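PDB 1F9V: kinesin-like protein KAR3 from Saccharomyces cerevisiae, which probably hydrolyses ATP to drive movement along microtubules as a kinesin motor, here in a form carrying ADP and magnesium. Local coordinates for residues R6-I11 with K58-Q63; R12-N17 with S319-H324; Y91-S96 with N326-S331. The protein carries 2 engineered substitutions. All coordinates share one frame; numbering follows the deposited sequence.

Contact 1 of 3, residues R6-I11 with K58-Q63; sequences RVYCRI and KIFDQQ. With ADP (adenosine-5'-diphosphate), chain D; ADP (adenosine-5'-diphosphate), chain C.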
loop_
_atom_site.group_PDB
_atom_site.type_symbol
_atom_site.label_atom_id
_atom_site.label_comp_id
_atom_site.label_asym_id
_atom_site.label_seq_id
_atom_site.Cartn_x
_atom_site.Cartn_y
_atom_site.Cartn_z
ATOM N N ARG A 6 8.052 3.018 -6.427
ATOM C CA ARG A 6 9.090 2.280 -5.720
ATOM C C ARG A 6 8.457 1.054 -5.102
ATOM O O ARG A 6 7.263 1.040 -4.805
ATOM C CB ARG A 6 9.729 3.140 -4.645
ATOM C CG ARG A 6 10.376 4.359 -5.228
ATOM C CD ARG A 6 11.800 4.506 -4.788
ATOM N NE ARG A 6 12.235 5.904 -4.794
ATOM C CZ ARG A 6 12.052 6.760 -5.796
ATOM N NH1 ARG A 6 11.430 6.385 -6.909
ATOM N NH2 ARG A 6 12.505 8.003 -5.682
ATOM N N VAL A 7 9.265 0.019 -4.917
ATOM C CA VAL A 7 8.791 -1.228 -4.352
ATOM C C VAL A 7 9.653 -1.679 -3.178
ATOM O O VAL A 7 10.878 -1.735 -3.290
ATOM C CB VAL A 7 8.803 -2.338 -5.428
ATOM C CG1 VAL A 7 8.283 -3.640 -4.842
ATOM C CG2 VAL A 7 7.965 -1.897 -6.633
ATOM N N TYR A 8 9.007 -1.970 -2.052
ATOM C CA TYR A 8 9.693 -2.467 -0.856
ATOM C C TYR A 8 9.130 -3.847 -0.545
ATOM O O TYR A 8 7.939 -4.106 -0.751
ATOM C CB TYR A 8 9.419 -1.598 0.375
ATOM C CG TYR A 8 9.995 -0.204 0.370
ATOM C CD1 TYR A 8 10.900 0.215 -0.605
ATOM C CD2 TYR A 8 9.629 0.705 1.361
ATOM C CE1 TYR A 8 11.427 1.510 -0.584
ATOM C CE2 TYR A 8 10.146 1.991 1.389
ATOM C CZ TYR A 8 11.037 2.390 0.420
ATOM O OH TYR A 8 11.530 3.677 0.460
ATOM N N CYS A 9 9.984 -4.739 -0.060
ATOM C CA CYS A 9 9.532 -6.063 0.334
ATOM C C CYS A 9 9.770 -6.150 1.839
ATOM O O CYS A 9 10.758 -5.607 2.341
ATOM C CB CYS A 9 10.339 -7.150 -0.382
ATOM S SG CYS A 9 10.021 -8.837 0.230
ATOM N N ARG A 10 8.864 -6.793 2.566
ATOM C CA ARG A 10 9.055 -6.952 4.000
ATOM C C ARG A 10 8.765 -8.369 4.443
ATOM O O ARG A 10 7.669 -8.892 4.230
ATOM C CB ARG A 10 8.166 -6.005 4.804
ATOM C CG ARG A 10 8.349 -6.207 6.309
ATOM C CD ARG A 10 7.320 -5.460 7.148
ATOM N NE ARG A 10 7.791 -5.300 8.520
ATOM C CZ ARG A 10 7.216 -4.515 9.423
ATOM N NH1 ARG A 10 6.133 -3.810 9.105
ATOM N NH2 ARG A 10 7.729 -4.419 10.641
ATOM N N ILE A 11 9.762 -8.995 5.062
ATOM C CA ILE A 11 9.610 -10.349 5.575
ATOM C C ILE A 11 9.249 -10.205 7.048
ATOM O O ILE A 11 10.007 -9.614 7.821
ATOM C CB ILE A 11 10.933 -11.158 5.467
ATOM C CG1 ILE A 11 11.409 -11.191 4.011
ATOM C CG2 ILE A 11 10.723 -12.579 5.993
ATOM C CD1 ILE A 11 12.881 -11.500 3.851
ATOM N N LYS A 58 14.117 -1.570 -1.503
ATOM C CA LYS A 58 14.478 -1.861 -0.123
ATOM C C LYS A 58 13.836 -3.163 0.310
ATOM O O LYS A 58 12.717 -3.487 -0.093
ATOM C CB LYS A 58 14.014 -0.728 0.802
ATOM C CG LYS A 58 14.355 -0.946 2.274
ATOM C CD LYS A 58 15.508 -0.065 2.772
ATOM C CE LYS A 58 16.255 0.651 1.651
ATOM N NZ LYS A 58 16.892 1.925 2.120
ATOM N N ILE A 59 14.553 -3.927 1.120
ATOM C CA ILE A 59 14.012 -5.176 1.623
ATOM C C ILE A 59 14.160 -5.156 3.130
ATOM O O ILE A 59 15.264 -5.022 3.650
ATOM C CB ILE A 59 14.742 -6.407 1.046
ATOM C CG1 ILE A 59 14.625 -6.415 -0.482
ATOM C CG2 ILE A 59 14.115 -7.686 1.603
ATOM C CD1 ILE A 59 15.385 -7.536 -1.163
ATOM N N PHE A 60 13.033 -5.242 3.823
ATOM C CA PHE A 60 13.019 -5.252 5.279
ATOM C C PHE A 60 12.975 -6.703 5.723
ATOM O O PHE A 60 12.181 -7.488 5.204
ATOM C CB PHE A 60 11.783 -4.516 5.809
ATOM C CG PHE A 60 11.742 -3.058 5.443
ATOM C CD1 PHE A 60 12.537 -2.135 6.118
ATOM C CD2 PHE A 60 10.906 -2.606 4.423
ATOM C CE1 PHE A 60 12.501 -0.783 5.786
ATOM C CE2 PHE A 60 10.861 -1.255 4.081
ATOM C CZ PHE A 60 11.660 -0.340 4.763
ATOM N N ASP A 61 13.831 -7.069 6.671
ATOM C CA ASP A 61 13.839 -8.446 7.146
ATOM C C ASP A 61 13.146 -8.578 8.498
ATOM O O ASP A 61 12.550 -7.619 8.997
ATOM C CB ASP A 61 15.273 -9.002 7.198
ATOM C CG ASP A 61 16.154 -8.296 8.212
ATOM O OD1 ASP A 61 15.627 -7.720 9.188
ATOM O OD2 ASP A 61 17.391 -8.328 8.024
ATOM N N GLN A 62 13.214 -9.769 9.082
ATOM C CA GLN A 62 12.556 -10.031 10.353
ATOM C C GLN A 62 12.997 -9.139 11.510
ATOM O O GLN A 62 12.270 -9.007 12.492
ATOM C CB GLN A 62 12.730 -11.503 10.737
ATOM C CG GLN A 62 12.046 -12.461 9.775
ATOM C CD GLN A 62 13.017 -13.109 8.814
ATOM O OE1 GLN A 62 13.740 -12.426 8.073
ATOM N NE2 GLN A 62 13.047 -14.439 8.822
ATOM N N GLN A 63 14.173 -8.530 11.399
ATOM C CA GLN A 63 14.673 -7.658 12.461
ATOM C C GLN A 63 14.092 -6.248 12.341
ATOM O O GLN A 63 14.132 -5.472 13.295
ATOM C CB GLN A 63 16.204 -7.572 12.419
ATOM C CG GLN A 63 16.919 -8.916 12.494
ATOM C CD GLN A 63 17.105 -9.411 13.921
ATOM O OE1 GLN A 63 16.290 -9.133 14.802
ATOM N NE2 GLN A 63 18.187 -10.149 14.153
HETATM P PB ADP D . 15.935 9.904 -3.914
HETATM O O1B ADP D . 16.573 9.970 -5.264
HETATM O O2B ADP D . 14.800 8.736 -3.857
HETATM O O3B ADP D . 16.959 9.707 -2.844
HETATM P PA ADP D . 13.608 11.632 -3.812
HETATM O O1A ADP D . 13.531 13.074 -4.111
HETATM O O2A ADP D . 13.036 10.813 -4.898
HETATM O O3A ADP D . 15.128 11.219 -3.646
HETATM O "O5'" ADP D . 12.976 11.285 -2.373
HETATM C "C5'" ADP D . 13.840 10.858 -1.316
HETATM C "C4'" ADP D . 13.152 9.908 -0.337
HETATM O "O4'" ADP D . 11.706 10.028 -0.309
HETATM C "C3'" ADP D . 13.472 8.454 -0.611
HETATM O "O3'" ADP D . 14.681 8.008 0.023
HETATM C "C2'" ADP D . 12.249 7.707 -0.143
HETATM O "O2'" ADP D . 12.349 7.291 1.230
HETATM C "C1'" ADP D . 11.120 8.698 -0.419
HETATM N N9 ADP D . 10.418 8.421 -1.741
HETATM C C8 ADP D . 10.441 9.181 -2.852
HETATM N N7 ADP D . 9.679 8.605 -3.801
HETATM C C5 ADP D . 9.166 7.496 -3.312
HETATM C C6 ADP D . 8.306 6.477 -3.777
HETATM N N6 ADP D . 7.801 6.519 -5.024
HETATM N N1 ADP D . 7.978 5.425 -2.954
HETATM C C2 ADP D . 8.453 5.331 -1.692
HETATM N N3 ADP D . 9.270 6.300 -1.234
HETATM C C4 ADP D . 9.645 7.372 -1.986
HETATM P PB ADP C . -2.349 -9.915 6.891
HETATM O O1B ADP C . -1.405 -9.856 5.746
HETATM O O2B ADP C . -3.017 -8.477 7.146
HETATM O O3B ADP C . -3.375 -10.971 6.699
HETATM P PA ADP C . -1.604 -9.550 9.660
HETATM O O1A ADP C . -0.934 -8.250 9.643
HETATM O O2A ADP C . -2.987 -9.379 10.100
HETATM O O3A ADP C . -1.551 -10.194 8.221
HETATM O "O5'" ADP C . -0.896 -10.535 10.676
HETATM C "C5'" ADP C . -0.330 -11.824 10.428
HETATM C "C4'" ADP C . 0.213 -12.273 11.817
HETATM O "O4'" ADP C . 1.610 -11.956 11.821
HETATM C "C3'" ADP C . -0.380 -11.480 12.997
HETATM O "O3'" ADP C . -0.559 -12.291 14.170
HETATM C "C2'" ADP C . 0.608 -10.354 13.254
HETATM O "O2'" ADP C . 0.540 -9.822 14.588
HETATM C "C1'" ADP C . 1.930 -10.992 12.852
HETATM N N9 ADP C . 2.887 -10.016 12.244
HETATM C C8 ADP C . 2.823 -9.585 10.969
HETATM N N7 ADP C . 3.823 -8.760 10.733
HETATM C C5 ADP C . 4.536 -8.645 11.823
HETATM C C6 ADP C . 5.681 -7.949 12.180
HETATM N N6 ADP C . 6.296 -7.172 11.282
HETATM N N1 ADP C . 6.181 -8.052 13.450
HETATM C C2 ADP C . 5.592 -8.827 14.383
HETATM N N3 ADP C . 4.482 -9.515 14.050
HETATM C C4 ADP C . 3.933 -9.454 12.808
#

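Contact 2 of 3, residues R12-N17 with S319-H324; sequences RPALKN and SPSSSH. With ADP (adenosine-5'-diphosphate), chain C.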
loop_
_atom_site.group_PDB
_atom_site.type_symbol
_atom_site.label_atom_id
_atom_site.label_comp_id
_atom_site.label_asym_id
_atom_site.label_seq_id
_atom_site.Cartn_x
_atom_site.Cartn_y
_atom_site.Cartn_z
ATOM N N ARG A 12 8.089 -10.709 7.440
ATOM C CA ARG A 12 7.691 -10.617 8.836
ATOM C C ARG A 12 8.381 -11.716 9.637
ATOM O O ARG A 12 8.881 -12.688 9.070
ATOM C CB ARG A 12 6.178 -10.791 8.974
ATOM C CG ARG A 12 5.666 -12.181 8.608
ATOM C CD ARG A 12 4.353 -12.505 9.320
ATOM N NE ARG A 12 3.671 -13.680 8.779
ATOM C CZ ARG A 12 4.021 -14.940 9.034
ATOM N NH1 ARG A 12 5.055 -15.196 9.831
ATOM N NH2 ARG A 12 3.332 -15.944 8.502
ATOM N N PRO A 13 8.481 -11.537 10.964
ATOM C CA PRO A 13 9.109 -12.570 11.793
ATOM C C PRO A 13 8.269 -13.844 11.711
ATOM O O PRO A 13 7.059 -13.793 11.479
ATOM C CB PRO A 13 9.091 -11.974 13.205
ATOM C CG PRO A 13 8.928 -10.492 13.002
ATOM C CD PRO A 13 8.104 -10.348 11.748
ATOM N N ALA A 14 8.906 -14.995 11.887
ATOM C CA ALA A 14 8.158 -16.247 11.839
ATOM C C ALA A 14 7.426 -16.431 13.151
ATOM O O ALA A 14 7.859 -15.919 14.197
ATOM C CB ALA A 14 9.102 -17.428 11.601
ATOM N N LEU A 15 6.291 -17.139 13.082
ATOM C CA LEU A 15 5.523 -17.456 14.288
ATOM C C LEU A 15 6.290 -18.669 14.838
ATOM O O LEU A 15 6.318 -19.750 14.226
ATOM C CB LEU A 15 4.077 -17.837 13.966
ATOM C CG LEU A 15 3.031 -16.873 14.506
ATOM C CD1 LEU A 15 3.660 -15.795 15.368
ATOM C CD2 LEU A 15 2.330 -16.313 13.303
ATOM N N LYS A 16 6.867 -18.526 16.027
ATOM C CA LYS A 16 7.685 -19.622 16.526
ATOM C C LYS A 16 7.009 -20.885 17.015
ATOM O O LYS A 16 5.907 -20.884 17.569
ATOM C CB LYS A 16 8.714 -19.101 17.533
ATOM C CG LYS A 16 9.824 -18.364 16.784
ATOM C CD LYS A 16 11.167 -18.539 17.392
ATOM C CE LYS A 16 12.097 -17.497 16.805
ATOM N NZ LYS A 16 13.421 -17.526 17.480
ATOM N N ASN A 17 7.700 -21.990 16.713
ATOM C CA ASN A 17 7.289 -23.368 17.069
ATOM C C ASN A 17 6.152 -23.825 16.146
ATOM O O ASN A 17 5.952 -25.027 15.865
ATOM C CB ASN A 17 6.883 -23.437 18.553
ATOM C CG ASN A 17 7.985 -22.982 19.478
ATOM O OD1 ASN A 17 9.182 -23.189 19.184
ATOM N ND2 ASN A 17 7.601 -22.314 20.568
ATOM N N SER A 319 5.807 -13.982 4.185
ATOM C CA SER A 319 6.110 -14.795 5.351
ATOM C C SER A 319 7.488 -15.415 5.102
ATOM O O SER A 319 7.877 -15.639 3.956
ATOM C CB SER A 319 5.067 -15.900 5.496
ATOM O OG SER A 319 5.616 -17.039 6.147
ATOM N N PRO A 320 8.255 -15.679 6.173
ATOM C CA PRO A 320 9.584 -16.280 6.006
ATOM C C PRO A 320 9.527 -17.813 6.018
ATOM O O PRO A 320 10.532 -18.481 5.765
ATOM C CB PRO A 320 10.345 -15.765 7.215
ATOM C CG PRO A 320 9.276 -15.729 8.291
ATOM C CD PRO A 320 7.963 -15.401 7.592
ATOM N N SER A 321 8.350 -18.360 6.301
ATOM C CA SER A 321 8.175 -19.802 6.426
ATOM C C SER A 321 7.940 -20.646 5.180
ATOM O O SER A 321 7.354 -20.194 4.199
ATOM C CB SER A 321 7.078 -20.064 7.450
ATOM O OG SER A 321 7.363 -19.331 8.634
ATOM N N SER A 322 8.403 -21.896 5.256
ATOM C CA SER A 322 8.315 -22.863 4.158
ATOM C C SER A 322 6.915 -23.217 3.694
ATOM O O SER A 322 6.701 -23.428 2.501
ATOM C CB SER A 322 9.042 -24.162 4.533
ATOM O OG SER A 322 10.404 -23.915 4.807
ATOM N N SER A 323 5.965 -23.296 4.619
ATOM C CA SER A 323 4.600 -23.644 4.243
ATOM C C SER A 323 3.986 -22.604 3.313
ATOM O O SER A 323 3.022 -22.888 2.605
ATOM C CB SER A 323 3.722 -23.799 5.488
ATOM O OG SER A 323 3.613 -22.578 6.199
ATOM N N HIS A 324 4.558 -21.405 3.307
ATOM C CA HIS A 324 4.047 -20.319 2.473
ATOM C C HIS A 324 4.947 -19.979 1.296
ATOM O O HIS A 324 4.686 -19.008 0.581
ATOM C CB HIS A 324 3.884 -19.047 3.309
ATOM C CG HIS A 324 3.106 -19.241 4.571
ATOM N ND1 HIS A 324 3.641 -18.995 5.817
ATOM C CD2 HIS A 324 1.822 -19.616 4.778
ATOM C CE1 HIS A 324 2.719 -19.209 6.739
ATOM N NE2 HIS A 324 1.607 -19.586 6.135
HETATM P PB ADP C . -2.349 -9.915 6.891
HETATM O O1B ADP C . -1.405 -9.856 5.746
HETATM O O2B ADP C . -3.017 -8.477 7.146
HETATM O O3B ADP C . -3.375 -10.971 6.699
HETATM P PA ADP C . -1.604 -9.550 9.660
HETATM O O1A ADP C . -0.934 -8.250 9.643
HETATM O O2A ADP C . -2.987 -9.379 10.100
HETATM O O3A ADP C . -1.551 -10.194 8.221
HETATM O "O5'" ADP C . -0.896 -10.535 10.676
HETATM C "C5'" ADP C . -0.330 -11.824 10.428
HETATM C "C4'" ADP C . 0.213 -12.273 11.817
HETATM O "O4'" ADP C . 1.610 -11.956 11.821
HETATM C "C3'" ADP C . -0.380 -11.480 12.997
HETATM O "O3'" ADP C . -0.559 -12.291 14.170
HETATM C "C2'" ADP C . 0.608 -10.354 13.254
HETATM O "O2'" ADP C . 0.540 -9.822 14.588
HETATM C "C1'" ADP C . 1.930 -10.992 12.852
HETATM N N9 ADP C . 2.887 -10.016 12.244
HETATM C C8 ADP C . 2.823 -9.585 10.969
HETATM N N7 ADP C . 3.823 -8.760 10.733
HETATM C C5 ADP C . 4.536 -8.645 11.823
HETATM C C6 ADP C . 5.681 -7.949 12.180
HETATM N N6 ADP C . 6.296 -7.172 11.282
HETATM N N1 ADP C . 6.181 -8.052 13.450
HETATM C C2 ADP C . 5.592 -8.827 14.383
HETATM N N3 ADP C . 4.482 -9.515 14.050
HETATM C C4 ADP C . 3.933 -9.454 12.808
#

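Contact 3 of 3, residues Y91-S96 with N326-S331; sequences YGQTGS and NETLNS. With ADP (adenosine-5'-diphosphate), chain C.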
loop_
_atom_site.group_PDB
_atom_site.type_symbol
_atom_site.label_atom_id
_atom_site.label_comp_id
_atom_site.label_asym_id
_atom_site.label_seq_id
_atom_site.Cartn_x
_atom_site.Cartn_y
_atom_site.Cartn_z
ATOM N N TYR A 91 0.616 -5.273 -0.109
ATOM C CA TYR A 91 0.235 -6.437 -0.910
ATOM C C TYR A 91 0.838 -7.714 -0.340
ATOM O O TYR A 91 1.978 -7.705 0.126
ATOM C CB TYR A 91 0.745 -6.235 -2.346
ATOM C CG TYR A 91 0.467 -7.365 -3.310
ATOM C CD1 TYR A 91 -0.565 -7.269 -4.245
ATOM C CD2 TYR A 91 1.238 -8.538 -3.297
ATOM C CE1 TYR A 91 -0.831 -8.303 -5.139
ATOM C CE2 TYR A 91 0.977 -9.588 -4.195
ATOM C CZ TYR A 91 -0.060 -9.459 -5.109
ATOM O OH TYR A 91 -0.341 -10.476 -5.989
ATOM N N GLY A 92 0.087 -8.810 -0.408
ATOM C CA GLY A 92 0.594 -10.077 0.091
ATOM C C GLY A 92 -0.513 -11.023 0.494
ATOM O O GLY A 92 -1.671 -10.622 0.620
ATOM N N GLN A 93 -0.172 -12.287 0.715
ATOM C CA GLN A 93 -1.182 -13.263 1.096
ATOM C C GLN A 93 -1.702 -12.985 2.491
ATOM O O GLN A 93 -1.045 -12.315 3.290
ATOM C CB GLN A 93 -0.598 -14.679 1.055
ATOM C CG GLN A 93 0.410 -14.962 2.163
ATOM C CD GLN A 93 0.872 -16.407 2.183
ATOM O OE1 GLN A 93 0.058 -17.332 2.253
ATOM N NE2 GLN A 93 2.180 -16.609 2.124
ATOM N N THR A 94 -2.890 -13.496 2.785
ATOM C CA THR A 94 -3.469 -13.335 4.108
ATOM C C THR A 94 -2.485 -14.003 5.079
ATOM O O THR A 94 -2.034 -15.125 4.846
ATOM C CB THR A 94 -4.857 -14.007 4.175
ATOM O OG1 THR A 94 -5.755 -13.295 3.315
ATOM C CG2 THR A 94 -5.410 -13.994 5.588
ATOM N N GLY A 95 -2.137 -13.290 6.143
ATOM C CA GLY A 95 -1.197 -13.807 7.121
ATOM C C GLY A 95 0.233 -13.320 6.913
ATOM O O GLY A 95 1.111 -13.614 7.723
ATOM N N SER A 96 0.484 -12.562 5.850
ATOM C CA SER A 96 1.837 -12.090 5.587
ATOM C C SER A 96 2.256 -10.844 6.373
ATOM O O SER A 96 3.452 -10.574 6.512
ATOM C CB SER A 96 2.032 -11.854 4.084
ATOM O OG SER A 96 1.180 -10.834 3.594
ATOM N N ASN A 326 5.335 -21.023 -1.736
ATOM C CA ASN A 326 4.771 -20.879 -3.069
ATOM C C ASN A 326 4.061 -19.542 -3.228
ATOM O O ASN A 326 4.196 -18.885 -4.262
ATOM C CB ASN A 326 3.824 -22.037 -3.359
ATOM C CG ASN A 326 4.570 -23.340 -3.583
ATOM O OD1 ASN A 326 5.700 -23.344 -4.078
ATOM N ND2 ASN A 326 3.944 -24.450 -3.213
ATOM N N GLU A 327 3.324 -19.128 -2.206
ATOM C CA GLU A 327 2.622 -17.852 -2.272
ATOM C C GLU A 327 3.633 -16.724 -2.178
ATOM O O GLU A 327 3.441 -15.653 -2.754
ATOM C CB GLU A 327 1.604 -17.735 -1.142
ATOM C CG GLU A 327 0.268 -18.399 -1.434
ATOM C CD GLU A 327 -0.392 -17.904 -2.720
ATOM O OE1 GLU A 327 0.013 -16.853 -3.271
ATOM O OE2 GLU A 327 -1.330 -18.579 -3.179
ATOM N N THR A 328 4.716 -16.961 -1.438
ATOM C CA THR A 328 5.759 -15.959 -1.297
ATOM C C THR A 328 6.371 -15.704 -2.670
ATOM O O THR A 328 6.605 -14.557 -3.052
ATOM C CB THR A 328 6.857 -16.423 -0.324
ATOM O OG1 THR A 328 6.367 -16.330 1.015
ATOM C CG2 THR A 328 8.099 -15.551 -0.459
ATOM N N LEU A 329 6.627 -16.771 -3.420
ATOM C CA LEU A 329 7.192 -16.618 -4.750
ATOM C C LEU A 329 6.195 -15.887 -5.654
ATOM O O LEU A 329 6.587 -15.098 -6.514
ATOM C CB LEU A 329 7.569 -17.991 -5.324
ATOM C CG LEU A 329 8.911 -18.508 -4.771
ATOM C CD1 LEU A 329 9.120 -19.950 -5.205
ATOM C CD2 LEU A 329 10.064 -17.630 -5.249
ATOM N N ASN A 330 4.908 -16.141 -5.450
ATOM C CA ASN A 330 3.877 -15.468 -6.238
ATOM C C ASN A 330 3.935 -13.965 -5.944
ATOM O O ASN A 330 3.937 -13.142 -6.860
ATOM C CB ASN A 330 2.489 -16.007 -5.882
ATOM C CG ASN A 330 2.190 -17.347 -6.544
ATOM O OD1 ASN A 330 2.830 -17.732 -7.528
ATOM N ND2 ASN A 330 1.210 -18.058 -6.007
ATOM N N SER A 331 4.002 -13.620 -4.660
ATOM C CA SER A 331 4.059 -12.221 -4.235
ATOM C C SER A 331 5.299 -11.497 -4.759
ATOM O O SER A 331 5.226 -10.334 -5.157
ATOM C CB SER A 331 4.027 -12.127 -2.705
ATOM O OG SER A 331 2.764 -12.505 -2.189
HETATM P PB ADP C . -2.349 -9.915 6.891
HETATM O O1B ADP C . -1.405 -9.856 5.746
HETATM O O2B ADP C . -3.017 -8.477 7.146
HETATM O O3B ADP C . -3.375 -10.971 6.699
HETATM P PA ADP C . -1.604 -9.550 9.660
HETATM O O1A ADP C . -0.934 -8.250 9.643
HETATM O O2A ADP C . -2.987 -9.379 10.100
HETATM O O3A ADP C . -1.551 -10.194 8.221
HETATM O "O5'" ADP C . -0.896 -10.535 10.676
HETATM C "C5'" ADP C . -0.330 -11.824 10.428
HETATM C "C4'" ADP C . 0.213 -12.273 11.817
HETATM O "O4'" ADP C . 1.610 -11.956 11.821
HETATM C "C3'" ADP C . -0.380 -11.480 12.997
HETATM O "O3'" ADP C . -0.559 -12.291 14.170
HETATM C "C2'" ADP C . 0.608 -10.354 13.254
HETATM O "O2'" ADP C . 0.540 -9.822 14.588
HETATM C "C1'" ADP C . 1.930 -10.992 12.852
HETATM N N9 ADP C . 2.887 -10.016 12.244
HETATM C C8 ADP C . 2.823 -9.585 10.969
HETATM N N7 ADP C . 3.823 -8.760 10.733
HETATM C C5 ADP C . 4.536 -8.645 11.823
HETATM C C6 ADP C . 5.681 -7.949 12.180
HETATM N N6 ADP C . 6.296 -7.172 11.282
HETATM N N1 ADP C . 6.181 -8.052 13.450
HETATM C C2 ADP C . 5.592 -8.827 14.383
HETATM N N3 ADP C . 4.482 -9.515 14.050
HETATM C C4 ADP C . 3.933 -9.454 12.808
HETATM O O HOH W 1 2.829 -12.764 0.474
HETATM O O HOH W 2 4.060 -14.871 1.800
#

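Contact 1 of 3, residues R6-I11 with K58-Q63
Over one face of the Tyr8 ring sits CB of Lys58, 4.0 Å from the ring centroid, in a CH-pi contact, and the Phe60 ring turns its edge toward a face of Tyr8. This is an offset edge-to-face pair with planes 77° apart, Phe60 CE2 lying 3.6 Å from Tyr8 CD2. Phe60 itself has Lys58 CG over one face, toward the rim, and Tyr8 CD2 in plane at its edge. Strand alternation puts both rings on the side that helix 66-77 covers, and with each CG beside its own backbone N (chi1 -68° for Tyr8, -63° for Phe60) they lie edge to face. On the other side Cys9 CB meets Ile59 CG2. The two strands run parallel, with Phe60 N giving a 2.7 Å bond to Cys9 O, flanked by Cys9 N to Lys58 O and Ile11 N to Phe60 O. Past the end of strand 58-60, Gln62 OE1 lies 3.7 Å from Ile11 CG2.

The two arginines meet different nucleotides. Arg6 lies with a guanidinium face over N7 of the chain D ADP, its NH2 donating to O2B at 3.0 Å. Arg10 sets a face against N6 of the chain C ADP, NH2 to N6 being 3.2 Å, while its NH1 bonds Asn66 and Thr101 and its NH2 bonds Asp64 O. Arg6 thus pairs charge with a phosphate, whereas Arg10 offers the adenine amine a flat surface.

Contact 2 of 3, residues R12-N17 with S319-H324
Pro320 rides on the backbone of Arg12, its CG 3.2 Å from Arg12 O, and reaches on to Ala14, whose CB is 3.7 Å from the same CG. The Arg12 carbonyl oxygen is buried here without a polar partner. Crossing the proline at about a right angle, the Arg12 side chain brings one guanidinium face over Ser319, with NH2 3.5 Å from Ser319 CB, while His324 CE1 lies at the guanidinium edge. CG of Arg12 stands between the backbone N and the carbonyl carbon (chi1 66°); CB lies 3.6 Å from N7 of ADP, and the extended chain beyond CG carries CD past C8 and the ribose O4'. Next to it Pro13 CD packs 3.4 Å from ADP C6.

In the next shell, Arg12 NH1 donates to Pro13 O at 2.9 Å with the acceptor in the guanidinium plane, its NE bonds Gly95 O, and its NH2 forms a salt bridge with Glu19, which also binds Ser321 OG. Ser319 OG shares a 2.8 Å hydrogen bond with His324 ND1 and accepts from Ser321 N in an ST turn. An alanine in place of Arg12 would probably leave Glu19 without its charged mate and open a gap between Ser319 and the adenosine. The contact ties the loop after strand 4-11 to the one joining strand 311-318 to helix 325-338, and His324 is the N-cap residue of that helix.

Contact 3 of 3, residues Y91-S96 with N326-S331
Gln93 and Glu327 form the close part of this contact: the amide NE2 of Gln93 is 3.5 Å from Glu327 CB, and Gln93 CD and OE1 also lean on the aliphatic stem of the glutamate. CG of Gln93 sits between its backbone N and carbonyl carbon (chi1 71°), and the chain runs out straight toward the helix. The rest is looser. Ser331 OG lies near the plane of the Tyr91 ring at its edge, 4.0 Å from CE2, and equally far from Gly92 CA. Two waters bridge the remaining distance. One accepts from Gln93 N and is 2.7 Å from Ser331 OG; the other accepts from Gln93 NE2 at 2.6 Å and donates to Thr328 OG1 at 2.8 Å. Glu327 directs its carboxylate away from the loop, where OE2 bonds Arg250 N and OE1 takes a weak bond from Asn330 ND2.

On the nucleotide side the loop makes a type II turn from Gln93 to Ser96. Gln93 O accepts both Ser96 N and Ser96 OG, the latter at 2.7 Å along a lone pair, and Gly95 N donates to ADP O3B at 2.7 Å. A CB on Gly92 would run into Ser96 OG and the carbonyl O before it, consistent with a glycine of the P-loop. Helix and loop touch directly by packing, while their polar link runs through two waters.

Overall arrangement
All three contacts converge on the chain C ADP. Contact 1 reaches the adenine amine, contact 2 lies along the base beside the ribose, and contact 3 holds a diphosphate oxygen; contact 1 alone also touches the chain D ADP. Contacts 1 and 2 have centres about 15 Å apart and share packing, Ile11 CG2 lying 3.4 Å from Pro320 CB. Contacts 2 and 3, about 12 Å apart between centres, also pack together, Arg12 CG lying 3.4 Å from Ser96 O, and His324 CB touches Gln93 NE2. Contact 2, which touches both, lies between contacts 1 and 3, whose nearest atoms are about 5 Å apart.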